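Local coordinates for probable M18-family aminopeptidase 1 (Thermotoga maritima, PDB 2GLF), which probably removes amino acids from the amino ends of peptides as a metal-dependent aminopeptidase of the M18 family, at the interface of chains A and B and the interface of chains A and C. Residues are numbered along the deposited sequence; one frame, centred on the assembly and turned at random. Chains: chain A/B/C, Probable M18-family aminopeptidase 1.

Contact 1: the interface of chains A and B. Residues chain A 239, 241; chain B 189-191, 204-205.
The loop of chain A that leads into strand 242-245 meets chain B where the turn after strand 185-189 passes beside the start of helix 200-213. This patch of the two-fold A-B interface, repeated with the chains exchanged, probably helps dock the chain A loop on chain B. A:Ser241 is the polar centre. Its hydroxyl OG donates to the backbone carbonyl B:Gly189 O at 2.7 Å, arriving nearly along the C=O axis (168°). The same OG lies 2.7 Å from the carboxylate oxygen A:Asp239 OD1, so the two acceptors compete for the single serine hydrogen. B:Thr190 OG1, 2.8 Å from A:Ser241 OG, may give or accept. Within chain B, B:Thr190 OG1 bonds B:Gly189 O at 2.7 Å in the carbonyl plane, on a lone pair, closing a small triangle of oxygens. The carboxylate of A:Asp239 also sits against B:Gly189 O; both can only accept, and this crowding is best taken as doubtful modelling. The weak bond from B:Ile191 N to A:Asp239 OD2 is doubtful for the same reason. B:Ile191 carries the apolar part: with CG1 anti to the carbonyl carbon (chi1 -77°) and the chain extended, its CG1 lies 3.4 Å from A:Ser241 CB.

Contact 2: the interface of chains A and C. Residues chain A 2, 377, 381, 387, 389; chain C 141, 218, 221.
Charged and polar bonds centre on C:Glu218, whose straight side chain (CG anti to the backbone N, chi1 180°) carries its carboxylate to A:Arg377 and A:Asn381. OE1 accepts from both. A:Arg377 NH1 makes a salt bridge to C:Glu218 OE1 at 3.1 Å; the oxygen lies near the guanidinium plane, but the donor stands 57° above the carboxylate plane. A:Asn381 ND2 gives a second bond to C:Glu218 OE1, 3.0 Å long, approaching the oxygen end-on. The other end of that amide is fixed too: A:Trp387 NE1 bonds A:Asn381 OD1 at 3.1 Å, in the plane of the indole and almost straight (173°). A water joins A:Asn381 OD1 to C:Glu218 OE2, so the amide and the carboxylate are also linked by a second route. A:Asn381 ND2 and C:Asn141 ND2 are too close without bonding; C:Asn141 is poorly ordered and its amide orientation is doubtful.

Van der Waals contacts flank these bonds. The guanidinium of A:Arg377 has C:Glu218 O over the centre of one face, 3.6 Å from A:Arg377 CZ, while C:Asn141 CA, in that poorly ordered residue, lies toward the rim of the opposite face. C:Val221 CG1 abuts the indole edge in plane, 3.8 Å from A:Trp387 CH2.

In the fold, helix 370-382 and strand 387-389 of chain A receive the 3-10 helix 217-220 of chain C, just ahead of strand 223-229.

Contact 3: the interface of chains A and C. Residues chain A 355, 367-370; chain C 221, 223-224.
A:Lys355 reaches C:Glu224 through a nearly extended chain, CG anti to the backbone N (chi1 -175°), that turns only at its end (chi4 -63°) to present the ammonium group. C:Glu224 runs extended beyond CG (chi2 171°), and the two side chains cross at a slant. In this M18-family peptidase the result is a salt bridge between subunits, with a weaker, cap-like contact to the start of helix 370-382.

A:Lys355 NZ bonds C:Glu224 OE1 at 3.2 Å, on the anti side of the carboxylate and slightly out of its plane. The second oxygen turns to the helix, where A:Ala370 N points at C:Glu224 OE2 in a weak bond of 3.2 Å. The helix end would probably favour the negative form of this glutamate.

Within chain A, the lysine is positioned by A:Asp367, whose OD2 takes NZ of A:Lys355 at 2.7 Å on its syn side. The ammonium group thus stands between two carboxylates, A:Asp367 OD2 and C:Glu224 OE1 being 4.3 Å apart, and probably offsets their mutual repulsion.

Apolar contact accompanies the charges. A:Ala370 CB rests on the chain C backbone at 3.7 Å from C:Gly223 CA, where strand 223-229 begins, and the methylene A:Lys355 CE lies 3.8 Å from C:Glu224 CG.

Contact 4: the interface of chains A and B. Residues chain A 109-110; chain B 331, 346, 349.
The ammonium nitrogen B:Lys346 NZ bonds the carboxylate oxygen A:Glu109 OE1 at 3.0 Å; running across the glutamate, the lysine meets this oxygen in a salt bridge that uses the anti lone pair, away from the other oxygen. A:Gln110 OE1 stands a little farther off, 3.5 Å from the same B:Lys346 NZ, and may add electrostatic support. The lysine gets there by bending near its end (chi3 93°, chi4 64°), so that CE and NZ lie against the two side-chain oxygens, facing the gap between them. A:Glu109 and A:Gln110 form the tight two-residue turn joining strands 104-108 and 111-119; both have left-handed backbone angles. Each has CG beside its own backbone N, A:Glu109 at chi1 -70°, and each bends at chi2, turning its oxygen toward the lysine. Next to the lysine, B:Val331 CG2 touches the methylene A:Glu109 CG at 3.9 Å. B:Tyr349 borders the site. The contact fastens the hairpin tip of one subunit to loops of its partner, and the two-fold repeats the salt bridge with chains exchanged, probably helping to hold the pair together.

Contact 1: the interface of chains A and B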
ATOM      1  N   ASP A 239      28.764  27.038  31.075  1.00 16.15           N
ATOM      2  CA  ASP A 239      28.812  28.400  31.590  1.00 15.66           C
ATOM      3  C   ASP A 239      27.662  28.655  32.555  1.00 15.53           C
ATOM      4  O   ASP A 239      27.342  29.798  32.859  1.00 15.53           O
ATOM      5  CB  ASP A 239      28.785  29.440  30.459  1.00 12.60           C
ATOM      6  CG  ASP A 239      27.660  29.210  29.470  1.00 12.60           C
ATOM      7  OD1 ASP A 239      26.563  28.788  29.894  1.00 12.60           O
ATOM      8  OD2 ASP A 239      27.879  29.469  28.263  1.00 15.05           O
ATOM      9  N   SER A 241      24.720  28.982  32.321  1.00 19.18           N
ATOM     10  CA  SER A 241      23.872  30.077  31.867  1.00 18.50           C
ATOM     11  C   SER A 241      22.395  29.737  31.768  1.00 18.11           C
ATOM     12  O   SER A 241      21.559  30.633  31.628  1.00 18.44           O
ATOM     13  CB  SER A 241      24.338  30.559  30.500  1.00 15.94           C
ATOM     14  OG  SER A 241      24.042  29.584  29.517  1.00 15.94           O
TER
ATOM     15  N   GLY B 189      26.760  25.789  26.195  1.00 33.94           N
ATOM     16  CA  GLY B 189      27.012  27.196  26.475  1.00 34.02           C
ATOM     17  C   GLY B 189      25.965  28.298  26.408  1.00 34.23           C
ATOM     18  O   GLY B 189      25.505  28.775  27.444  1.00 35.56           O
ATOM     19  N   THR B 190      25.620  28.733  25.200  1.00 22.53           N
ATOM     20  CA  THR B 190      24.651  29.820  24.956  1.00 21.54           C
ATOM     21  C   THR B 190      25.134  31.249  25.244  1.00 20.90           C
ATOM     22  O   THR B 190      24.613  32.195  24.646  1.00 22.06           O
ATOM     23  CB  THR B 190      23.286  29.641  25.704  1.00 15.06           C
ATOM     24  OG1 THR B 190      23.323  30.325  26.962  1.00 17.21           O
ATOM     25  CG2 THR B 190      22.970  28.176  25.924  1.00 16.92           C
ATOM     26  N   ILE B 191      26.097  31.428  26.149  1.00 12.52           N
ATOM     27  CA  ILE B 191      26.606  32.779  26.439  1.00 11.99           C
ATOM     28  C   ILE B 191      27.763  33.148  25.517  1.00 12.68           C
ATOM     29  O   ILE B 191      28.835  32.553  25.602  1.00 13.25           O
ATOM     30  CB  ILE B 191      27.136  32.928  27.882  1.00  5.91           C
ATOM     31  CG1 ILE B 191      25.983  33.066  28.875  1.00  3.42           C
ATOM     32  CG2 ILE B 191      28.017  34.159  27.973  1.00  5.15           C
ATOM     33  CD1 ILE B 191      26.445  33.263  30.313  1.00  3.42           C
ATOM     34  N   ASN B 204      33.888  30.899  24.070  1.00 16.67           N
ATOM     35  CA  ASN B 204      33.668  31.154  25.482  1.00 15.63           C
ATOM     36  C   ASN B 204      33.708  29.868  26.313  1.00 15.66           C
ATOM     37  O   ASN B 204      34.252  29.852  27.423  1.00 15.93           O
ATOM     38  CB  ASN B 204      32.322  31.841  25.670  1.00 14.02           C
ATOM     39  CG  ASN B 204      32.091  32.257  27.092  1.00 12.72           C
ATOM     40  OD1 ASN B 204      32.812  33.094  27.623  1.00 13.54           O
ATOM     41  ND2 ASN B 204      31.089  31.668  27.725  1.00 10.94           N
ATOM     42  N   VAL B 205      33.121  28.795  25.791  1.00 17.20           N
ATOM     43  CA  VAL B 205      33.126  27.525  26.509  1.00 16.75           C
ATOM     44  C   VAL B 205      34.548  26.977  26.620  1.00 16.76           C
ATOM     45  O   VAL B 205      34.930  26.430  27.659  1.00 15.89           O
ATOM     46  CB  VAL B 205      32.215  26.488  25.822  1.00  3.74           C
ATOM     47  CG1 VAL B 205      32.652  25.071  26.179  1.00  2.31           C
ATOM     48  CG2 VAL B 205      30.775  26.711  26.271  1.00  3.41           C
TER

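Contact 2: the interface of chains A and C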
HETATM    1  N   MSE A   2      18.847  47.235  12.316  1.00 57.01           N
HETATM    2  CA  MSE A   2      18.231  46.385  13.333  1.00 56.04           C
HETATM    3  C   MSE A   2      19.071  45.149  13.631  1.00 54.99           C
HETATM    4  O   MSE A   2      19.353  44.354  12.738  1.00 55.20           O
HETATM    5  CB  MSE A   2      16.839  45.953  12.889  1.00 72.44           C
HETATM    6  CG  MSE A   2      16.002  45.391  14.019  1.00 72.09           C
HETATM    7 SE   MSE A   2      14.378  44.574  13.389  1.00 74.55          SE
HETATM    8  CE  MSE A   2      14.880  42.715  13.628  1.00 72.96           C
ATOM      9  N   ARG A 377       6.194  48.738  22.532  1.00 27.25           N
ATOM     10  CA  ARG A 377       7.525  48.890  21.966  1.00 28.14           C
ATOM     11  C   ARG A 377       8.198  50.149  22.490  1.00 28.69           C
ATOM     12  O   ARG A 377       9.414  50.177  22.674  1.00 29.15           O
ATOM     13  CB  ARG A 377       7.447  48.939  20.436  1.00 20.93           C
ATOM     14  CG  ARG A 377       8.584  48.212  19.743  1.00 20.64           C
ATOM     15  CD  ARG A 377       9.517  49.144  18.993  1.00 19.13           C
ATOM     16  NE  ARG A 377       8.828  49.824  17.907  1.00 18.03           N
ATOM     17  CZ  ARG A 377       9.443  50.428  16.895  1.00 19.27           C
ATOM     18  NH1 ARG A 377      10.772  50.435  16.821  1.00 18.44           N
ATOM     19  NH2 ARG A 377       8.727  51.045  15.961  1.00 19.89           N
ATOM     20  N   ASN A 381      11.814  49.967  24.713  1.00 29.28           N
ATOM     21  CA  ASN A 381      12.989  50.671  24.224  1.00 29.67           C
ATOM     22  C   ASN A 381      13.383  51.858  25.101  1.00 30.21           C
ATOM     23  O   ASN A 381      14.574  52.098  25.327  1.00 30.07           O
ATOM     24  CB  ASN A 381      12.769  51.131  22.783  1.00 22.64           C
ATOM     25  CG  ASN A 381      12.695  49.975  21.818  1.00 22.57           C
ATOM     26  OD1 ASN A 381      13.484  49.035  21.898  1.00 21.51           O
ATOM     27  ND2 ASN A 381      11.752  50.040  20.890  1.00 24.19           N
ATOM     28  N   TRP A 387      14.658  43.043  24.188  1.00 15.16           N
ATOM     29  CA  TRP A 387      13.565  42.179  23.751  1.00 15.73           C
ATOM     30  C   TRP A 387      13.759  41.692  22.310  1.00 15.44           C
ATOM     31  O   TRP A 387      14.585  42.220  21.559  1.00 15.65           O
ATOM     32  CB  TRP A 387      12.223  42.913  23.884  1.00 26.72           C
ATOM     33  CG  TRP A 387      12.098  44.108  22.986  1.00 28.53           C
ATOM     34  CD1 TRP A 387      12.733  45.314  23.122  1.00 29.65           C
ATOM     35  CD2 TRP A 387      11.358  44.180  21.763  1.00 28.54           C
ATOM     36  NE1 TRP A 387      12.438  46.128  22.053  1.00 28.78           N
ATOM     37  CE2 TRP A 387      11.597  45.457  21.204  1.00 28.73           C
ATOM     38  CE3 TRP A 387      10.517  43.288  21.081  1.00 25.80           C
ATOM     39  CZ2 TRP A 387      11.026  45.864  19.993  1.00 28.50           C
ATOM     40  CZ3 TRP A 387       9.949  43.693  19.876  1.00 28.68           C
ATOM     41  CH2 TRP A 387      10.207  44.970  19.344  1.00 29.43           C
ATOM     42  N   VAL A 389      11.438  39.582  18.859  1.00  9.40           N
ATOM     43  CA  VAL A 389      10.131  39.137  18.371  1.00 10.13           C
ATOM     44  C   VAL A 389      10.140  37.620  18.334  1.00  9.61           C
ATOM     45  O   VAL A 389      11.180  37.014  18.104  1.00  9.40           O
ATOM     46  CB  VAL A 389       9.809  39.676  16.939  1.00 17.02           C
ATOM     47  CG1 VAL A 389      10.753  40.806  16.580  1.00 18.47           C
ATOM     48  CG2 VAL A 389       9.876  38.560  15.914  1.00 16.69           C
TER
ATOM     49  N   ASN C 141       9.182  54.441  16.623  1.00 48.49           N
ATOM     50  CA  ASN C 141       9.436  54.233  18.042  1.00 50.44           C
ATOM     51  C   ASN C 141       8.957  55.432  18.856  1.00 50.30           C
ATOM     52  O   ASN C 141       8.760  55.332  20.064  1.00 50.04           O
ATOM     53  CB  ASN C 141      10.925  54.009  18.296  1.00 64.33           C
ATOM     54  CG  ASN C 141      11.196  53.452  19.677  1.00 67.40           C
ATOM     55  OD1 ASN C 141      10.719  53.985  20.678  1.00 69.89           O
ATOM     56  ND2 ASN C 141      11.968  52.375  19.740  1.00 71.17           N
ATOM     57  N   GLU C 218      12.795  48.002  12.424  1.00 18.75           N
ATOM     58  CA  GLU C 218      12.123  47.610  13.664  1.00 18.96           C
ATOM     59  C   GLU C 218      10.681  48.113  13.739  1.00 18.56           C
ATOM     60  O   GLU C 218       9.902  47.660  14.582  1.00 19.10           O
ATOM     61  CB  GLU C 218      12.903  48.104  14.880  1.00 32.00           C
ATOM     62  CG  GLU C 218      12.251  47.737  16.205  1.00 33.90           C
ATOM     63  CD  GLU C 218      13.052  48.204  17.400  1.00 36.67           C
ATOM     64  OE1 GLU C 218      12.445  48.430  18.469  1.00 38.61           O
ATOM     65  OE2 GLU C 218      14.289  48.336  17.276  1.00 33.93           O
ATOM     66  N   VAL C 221       7.534  45.675  13.269  1.00  6.90           N
ATOM     67  CA  VAL C 221       7.041  44.966  14.442  1.00  6.90           C
ATOM     68  C   VAL C 221       5.763  45.643  14.907  1.00  6.90           C
ATOM     69  O   VAL C 221       4.680  45.059  14.858  1.00  6.90           O
ATOM     70  CB  VAL C 221       8.055  45.006  15.592  1.00 15.78           C
ATOM     71  CG1 VAL C 221       7.534  44.197  16.763  1.00 15.78           C
ATOM     72  CG2 VAL C 221       9.400  44.468  15.129  1.00 15.78           C
TER
HETATM   73  O   HOH W   1      15.456  47.812  20.081  1.00 28.19           O

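Contact 3: the interface of chains A and C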
ATOM      1  N   LYS A 355       3.218  38.559  18.969  1.00 26.33           N
ATOM      2  CA  LYS A 355       2.038  39.266  18.489  1.00 27.73           C
ATOM      3  C   LYS A 355       0.833  38.345  18.295  1.00 28.31           C
ATOM      4  O   LYS A 355      -0.310  38.775  18.460  1.00 28.28           O
ATOM      5  CB  LYS A 355       2.357  39.996  17.183  1.00 23.60           C
ATOM      6  CG  LYS A 355       1.222  40.860  16.685  1.00 23.57           C
ATOM      7  CD  LYS A 355       1.717  41.866  15.677  1.00 24.35           C
ATOM      8  CE  LYS A 355       0.569  42.668  15.088  1.00 24.72           C
ATOM      9  NZ  LYS A 355      -0.370  41.797  14.329  1.00 26.93           N
ATOM     10  N   ASP A 367      -4.603  38.615  18.534  1.00 27.75           N
ATOM     11  CA  ASP A 367      -3.604  39.208  17.660  1.00 27.48           C
ATOM     12  C   ASP A 367      -3.430  40.694  17.972  1.00 27.34           C
ATOM     13  O   ASP A 367      -4.090  41.548  17.370  1.00 28.31           O
ATOM     14  CB  ASP A 367      -4.020  39.014  16.202  1.00 33.68           C
ATOM     15  CG  ASP A 367      -2.954  39.453  15.230  1.00 35.74           C
ATOM     16  OD1 ASP A 367      -3.148  39.259  14.008  1.00 37.71           O
ATOM     17  OD2 ASP A 367      -1.923  39.991  15.685  1.00 36.64           O
ATOM     18  N   ALA A 368      -2.539  40.990  18.918  1.00 17.68           N
ATOM     19  CA  ALA A 368      -2.255  42.356  19.344  1.00 16.29           C
ATOM     20  C   ALA A 368      -2.281  43.355  18.194  1.00 15.99           C
ATOM     21  O   ALA A 368      -1.597  43.175  17.187  1.00 15.99           O
ATOM     22  CB  ALA A 368      -0.911  42.409  20.027  1.00 19.27           C
ATOM     23  N   HIS A 369      -3.078  44.407  18.360  1.00 18.72           N
ATOM     24  CA  HIS A 369      -3.213  45.451  17.352  1.00 17.89           C
ATOM     25  C   HIS A 369      -1.899  46.217  17.249  1.00 17.57           C
ATOM     26  O   HIS A 369      -1.175  46.348  18.230  1.00 17.52           O
ATOM     27  CB  HIS A 369      -4.327  46.417  17.752  1.00 25.30           C
ATOM     28  CG  HIS A 369      -5.650  45.758  17.983  1.00 25.52           C
ATOM     29  ND1 HIS A 369      -6.330  45.083  16.993  1.00 26.22           N
ATOM     30  CD2 HIS A 369      -6.433  45.696  19.086  1.00 24.56           C
ATOM     31  CE1 HIS A 369      -7.477  44.636  17.474  1.00 23.03           C
ATOM     32  NE2 HIS A 369      -7.565  44.993  18.742  1.00 22.05           N
ATOM     33  N   ALA A 370      -1.595  46.729  16.065  1.00 17.95           N
ATOM     34  CA  ALA A 370      -0.367  47.474  15.872  1.00 18.54           C
ATOM     35  C   ALA A 370      -0.232  48.604  16.895  1.00 18.94           C
ATOM     36  O   ALA A 370       0.846  48.815  17.461  1.00 19.30           O
ATOM     37  CB  ALA A 370      -0.322  48.035  14.469  1.00  2.46           C
TER
ATOM     38  N   VAL C 221       7.534  45.675  13.269  1.00  6.90           N
ATOM     39  CA  VAL C 221       7.041  44.966  14.442  1.00  6.90           C
ATOM     40  C   VAL C 221       5.763  45.643  14.907  1.00  6.90           C
ATOM     41  O   VAL C 221       4.680  45.059  14.858  1.00  6.90           O
ATOM     42  CB  VAL C 221       8.055  45.006  15.592  1.00 15.78           C
ATOM     43  CG1 VAL C 221       7.534  44.197  16.763  1.00 15.78           C
ATOM     44  CG2 VAL C 221       9.400  44.468  15.129  1.00 15.78           C
ATOM     45  N   GLY C 223       3.580  47.195  13.781  1.00 23.74           N
ATOM     46  CA  GLY C 223       2.849  47.531  12.576  1.00 24.09           C
ATOM     47  C   GLY C 223       1.995  46.389  12.067  1.00 24.15           C
ATOM     48  O   GLY C 223       2.189  45.232  12.447  1.00 25.31           O
ATOM     49  N   GLU C 224       1.043  46.720  11.202  1.00 15.64           N
ATOM     50  CA  GLU C 224       0.150  45.730  10.627  1.00 15.47           C
ATOM     51  C   GLU C 224      -0.042  45.952   9.133  1.00 15.47           C
ATOM     52  O   GLU C 224      -0.751  46.869   8.719  1.00 16.37           O
ATOM     53  CB  GLU C 224      -1.204  45.756  11.344  1.00 21.16           C
ATOM     54  CG  GLU C 224      -1.292  44.719  12.451  1.00 22.85           C
ATOM     55  CD  GLU C 224      -2.521  44.853  13.330  1.00 22.70           C
ATOM     56  OE1 GLU C 224      -2.850  43.860  14.014  1.00 23.88           O
ATOM     57  OE2 GLU C 224      -3.144  45.939  13.354  1.00 20.39           O
TER

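Contact 4: the interface of chains A and B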
ATOM      1  N   GLU A 109      -0.333  -8.912  38.663  1.00 12.11           N
ATOM      2  CA  GLU A 109       0.867  -9.739  38.701  1.00 11.17           C
ATOM      3  C   GLU A 109       1.646  -9.504  39.992  1.00 10.72           C
ATOM      4  O   GLU A 109       2.873  -9.375  39.986  1.00  9.85           O
ATOM      5  CB  GLU A 109       1.754  -9.472  37.487  1.00 21.18           C
ATOM      6  CG  GLU A 109       1.171  -9.992  36.171  1.00 22.66           C
ATOM      7  CD  GLU A 109       0.672 -11.445  36.250  1.00 25.86           C
ATOM      8  OE1 GLU A 109       1.380 -12.313  36.825  1.00 25.87           O
ATOM      9  OE2 GLU A 109      -0.434 -11.717  35.717  1.00 25.78           O
ATOM     10  N   GLN A 110       0.897  -9.442  41.094  1.00  9.38           N
ATOM     11  CA  GLN A 110       1.442  -9.252  42.428  1.00  9.33           C
ATOM     12  C   GLN A 110       2.140  -7.911  42.654  1.00  9.33           C
ATOM     13  O   GLN A 110       3.040  -7.799  43.493  1.00  9.33           O
ATOM     14  CB  GLN A 110       2.388 -10.409  42.760  1.00 13.71           C
ATOM     15  CG  GLN A 110       1.678 -11.735  43.065  1.00 15.62           C
ATOM     16  CD  GLN A 110       0.880 -12.286  41.885  1.00 18.19           C
ATOM     17  OE1 GLN A 110       1.453 -12.696  40.869  1.00 18.35           O
ATOM     18  NE2 GLN A 110      -0.452 -12.295  42.016  1.00 14.19           N
TER
ATOM     19  N   VAL B 331       8.572  -9.577  35.315  1.00 16.37           N
ATOM     20  CA  VAL B 331       7.310  -9.324  34.646  1.00 16.28           C
ATOM     21  C   VAL B 331       6.793  -7.935  35.028  1.00 17.16           C
ATOM     22  O   VAL B 331       6.547  -7.650  36.200  1.00 19.24           O
ATOM     23  CB  VAL B 331       6.253 -10.425  34.966  1.00  5.87           C
ATOM     24  CG1 VAL B 331       6.532 -11.046  36.318  1.00  5.87           C
ATOM     25  CG2 VAL B 331       4.846  -9.839  34.917  1.00  5.87           C
ATOM     26  N   LYS B 346       9.657 -12.690  39.222  1.00 14.52           N
ATOM     27  CA  LYS B 346       8.818 -11.642  39.800  1.00 14.91           C
ATOM     28  C   LYS B 346       9.574 -10.936  40.912  1.00 14.64           C
ATOM     29  O   LYS B 346      10.230 -11.573  41.738  1.00 14.47           O
ATOM     30  CB  LYS B 346       7.527 -12.225  40.378  1.00 11.30           C
ATOM     31  CG  LYS B 346       6.705 -13.039  39.397  1.00 11.30           C
ATOM     32  CD  LYS B 346       5.434 -13.587  40.056  1.00 12.25           C
ATOM     33  CE  LYS B 346       4.247 -12.653  39.860  1.00 19.31           C
ATOM     34  NZ  LYS B 346       3.892 -12.535  38.409  1.00 19.90           N
ATOM     35  N   TYR B 349      10.674 -12.429  44.621  1.00 13.00           N
ATOM     36  CA  TYR B 349      10.695 -13.874  44.777  1.00 12.42           C
ATOM     37  C   TYR B 349      12.065 -14.545  44.683  1.00 12.54           C
ATOM     38  O   TYR B 349      12.162 -15.756  44.479  1.00 12.99           O
ATOM     39  CB  TYR B 349       9.678 -14.511  43.819  1.00 17.81           C
ATOM     40  CG  TYR B 349       8.251 -14.230  44.264  1.00 16.76           C
ATOM     41  CD1 TYR B 349       7.636 -12.998  44.000  1.00 13.99           C
ATOM     42  CD2 TYR B 349       7.558 -15.152  45.052  1.00 17.16           C
ATOM     43  CE1 TYR B 349       6.371 -12.694  44.523  1.00 13.75           C
ATOM     44  CE2 TYR B 349       6.300 -14.856  45.578  1.00 15.76           C
ATOM     45  CZ  TYR B 349       5.715 -13.629  45.314  1.00 16.74           C
ATOM     46  OH  TYR B 349       4.486 -13.349  45.870  1.00 16.43           O
TER

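Contacts 1 and 4 belong to the two-fold A-B interface, their C-alpha centres about 48 Å apart, so that pair is pinned at well-separated points, each with a symmetry twin. Contacts 2 and 3 lie about 12 Å apart on the A-C interface and form one continuous patch: they share C:Val221 and helix 370-382 of chain A, used at its start in contact 3 and farther along in contact 2. Contact 1 is about 26 Å from contact 2, whereas contact 4 is about 60 Å from contact 3. Chain A thus joins two partners through different surfaces, consistent with the twelve-subunit deposited assembly, in which each subunit probably uses both.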